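Local coordinates for protein polymerase cofactor VP35 (Reston ebolavirus, PDB 3L2A) that probably binds double-stranded RNA through its interferon inhibitory domain, helping the virus evade the host interferon response, and serves as a cofactor of the viral polymerase, at residues A[16-21]-A[30-35]. Residues are numbered along the deposited sequence; the frame is centred on the assembly and turned at random. Where two conformers were deposited one is given.
Sequences IMYDHL and QLVQVI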
loop_
_atom_site.group_PDB
_atom_site.type_symbol
_atom_site.label_atom_id
_atom_site.label_comp_id
_atom_site.label_asym_id
_atom_site.label_seq_id
_atom_site.Cartn_x
_atom_site.Cartn_y
_atom_site.Cartn_z
ATOM N N ILE A 16 1.215 6.724 12.054
ATOM C CA ILE A 16 2.184 7.711 11.542
ATOM C C ILE A 16 1.948 8.008 10.049
ATOM O O ILE A 16 1.972 9.167 9.609
ATOM C CB ILE A 16 3.644 7.219 11.737
ATOM C CG1 ILE A 16 4.032 7.319 13.222
ATOM C CG2 ILE A 16 4.633 8.011 10.870
ATOM C CD1 ILE A 16 5.339 6.620 13.562
ATOM N N MET A 17 1.752 6.955 9.268
ATOM C CA MET A 17 1.593 7.142 7.814
ATOM C C MET A 17 0.261 7.837 7.499
ATOM O O MET A 17 0.191 8.715 6.615
ATOM C CB MET A 17 1.736 5.808 7.079
ATOM C CG MET A 17 3.162 5.264 7.155
ATOM S SD MET A 17 3.226 3.650 6.377
ATOM C CE MET A 17 5.007 3.459 6.181
ATOM N N TYR A 18 -0.808 7.455 8.205
ATOM C CA TYR A 18 -2.118 8.110 8.024
ATOM C C TYR A 18 -2.104 9.575 8.442
ATOM O O TYR A 18 -2.832 10.400 7.880
ATOM C CB TYR A 18 -3.217 7.388 8.809
ATOM C CG TYR A 18 -3.951 6.279 8.094
ATOM C CD1 TYR A 18 -3.309 5.444 7.197
ATOM C CD2 TYR A 18 -5.306 6.045 8.355
ATOM C CE1 TYR A 18 -3.981 4.402 6.565
ATOM C CE2 TYR A 18 -5.994 5.007 7.720
ATOM C CZ TYR A 18 -5.322 4.193 6.820
ATOM O OH TYR A 18 -5.983 3.147 6.210
ATOM N N ASP A 19 -1.263 9.909 9.413
ATOM C CA ASP A 19 -1.192 11.261 9.980
ATOM C C ASP A 19 -0.834 12.302 8.928
ATOM O O ASP A 19 -1.219 13.463 9.037
ATOM C CB ASP A 19 -0.153 11.297 11.126
ATOM C CG ASP A 19 -0.742 10.916 12.479
ATOM O OD1 ASP A 19 -1.974 10.748 12.613
ATOM O OD2 ASP A 19 0.052 10.774 13.438
ATOM N N HIS A 20 -0.061 11.927 7.915
ATOM C CA HIS A 20 0.278 12.913 6.905
ATOM C C HIS A 20 -0.250 12.601 5.503
ATOM O O HIS A 20 0.294 13.086 4.513
ATOM C CB HIS A 20 1.777 13.246 6.905
ATOM C CG HIS A 20 2.172 14.238 7.957
ATOM N ND1 HIS A 20 1.832 15.573 7.885
ATOM C CD2 HIS A 20 2.882 14.092 9.102
ATOM C CE1 HIS A 20 2.309 16.204 8.945
ATOM N NE2 HIS A 20 2.949 15.328 9.698
ATOM N N LEU A 21 -1.323 11.815 5.425
ATOM C CA LEU A 21 -2.074 11.698 4.164
ATOM C C LEU A 21 -3.360 12.537 4.136
ATOM O O LEU A 21 -4.119 12.550 5.113
ATOM C CB LEU A 21 -2.458 10.238 3.905
ATOM C CG LEU A 21 -1.327 9.247 3.597
ATOM C CD1 LEU A 21 -1.891 7.845 3.513
ATOM C CD2 LEU A 21 -0.604 9.593 2.253
ATOM N N GLN A 30 -4.942 2.740 1.277
ATOM C CA GLN A 30 -4.936 1.296 1.028
ATOM C C GLN A 30 -3.497 0.776 0.970
ATOM O O GLN A 30 -3.178 -0.295 1.538
ATOM C CB GLN A 30 -5.702 0.932 -0.247
ATOM C CG GLN A 30 -5.818 -0.564 -0.449
ATOM C CD GLN A 30 -6.608 -1.254 0.647
ATOM O OE1 GLN A 30 -6.078 -2.108 1.374
ATOM N NE2 GLN A 30 -7.869 -0.878 0.787
ATOM N N LEU A 31 -2.619 1.550 0.321
ATOM C CA LEU A 31 -1.191 1.179 0.258
ATOM C C LEU A 31 -0.536 1.087 1.622
ATOM O O LEU A 31 0.241 0.161 1.850
ATOM C CB LEU A 31 -0.420 2.111 -0.678
ATOM C CG LEU A 31 1.046 1.726 -0.927
ATOM C CD1 LEU A 31 1.272 0.281 -1.412
ATOM C CD2 LEU A 31 1.658 2.730 -1.864
ATOM N N VAL A 32 -0.863 2.008 2.537
ATOM C CA VAL A 32 -0.330 1.945 3.913
ATOM C C VAL A 32 -0.742 0.616 4.548
ATOM O O VAL A 32 0.064 -0.060 5.161
ATOM C CB VAL A 32 -0.866 3.111 4.731
ATOM C CG1 VAL A 32 -0.679 2.886 6.280
ATOM C CG2 VAL A 32 -0.193 4.434 4.281
ATOM N N GLN A 33 -2.015 0.239 4.383
ATOM C CA GLN A 33 -2.473 -1.036 4.965
ATOM C C GLN A 33 -1.731 -2.246 4.394
ATOM O O GLN A 33 -1.357 -3.168 5.141
ATOM C CB GLN A 33 -3.972 -1.195 4.754
ATOM C CG GLN A 33 -4.739 -0.077 5.389
ATOM C CD GLN A 33 -6.190 -0.084 4.964
ATOM O OE1 GLN A 33 -6.851 -1.121 5.005
ATOM N NE2 GLN A 33 -6.696 1.077 4.571
ATOM N N VAL A 34 -1.517 -2.225 3.086
ATOM C CA VAL A 34 -0.843 -3.312 2.367
ATOM C C VAL A 34 0.598 -3.406 2.861
ATOM O O VAL A 34 1.085 -4.488 3.172
ATOM C CB VAL A 34 -0.899 -3.082 0.839
ATOM C CG1 VAL A 34 0.095 -4.001 0.088
ATOM C CG2 VAL A 34 -2.368 -3.268 0.284
ATOM N N ILE A 35 1.258 -2.257 2.956
ATOM C CA ILE A 35 2.678 -2.200 3.400
ATOM C C ILE A 35 2.787 -2.640 4.837
ATOM O O ILE A 35 3.696 -3.412 5.196
ATOM C CB ILE A 35 3.204 -0.763 3.219
ATOM C CG1 ILE A 35 3.436 -0.505 1.715
ATOM C CG2 ILE A 35 4.476 -0.499 4.053
ATOM C CD1 ILE A 35 3.817 0.991 1.395
#
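Val32 is the bump of this contact: its forked side chain points at segment 16-21 and fills a hollow walled by Met17, Tyr18 and Leu21. Both methyls touch Met17, and each has a further neighbour of its own. CG2 of Val32 packs against CB of Met17 at 3.7 Å and touches CD1 of Leu21 at 3.9 Å, while CG1 of Val32 lies 3.6 Å from CE1 of Tyr18, approaching the ring at a slant. CB of Val32 sits at the ring's edge, in its plane, so the aromatic group flanks the branch point. Chi1 of Val32 (164°) aims the fork: CG1 stands anti to the backbone N, on the Tyr18 side, and CG2 anti to the carbonyl carbon, toward Leu21. Met17 carries its extended chain past the valine, bringing SD to 4.0 Å from CG1 of Val32.

On the Tyr18 side the contact becomes polar. NE2 of Gln33 reaches OH of Tyr18 at 2.7 Å, but the bond is weak because the N-H...O angle is just 121°; ring and amide planes stand 59° apart. The same NE2 also makes a weak bond to the carbonyl O of His29, whose ring meets Tyr18 edge-to-face. On the buried side, Leu66 of helix 62-72 touches both Met17 and Val32, and Ile48 of helix 45-57 packs on Met17. The nearest CA atoms, those of Met17 and Val32, are 6.8 Å apart and side chains bridge the gap: helix-helix packing within the alpha-helical subdomain of the VP35 interferon inhibitory domain, joining helix 10-19 and the turn after it to helix 27-41.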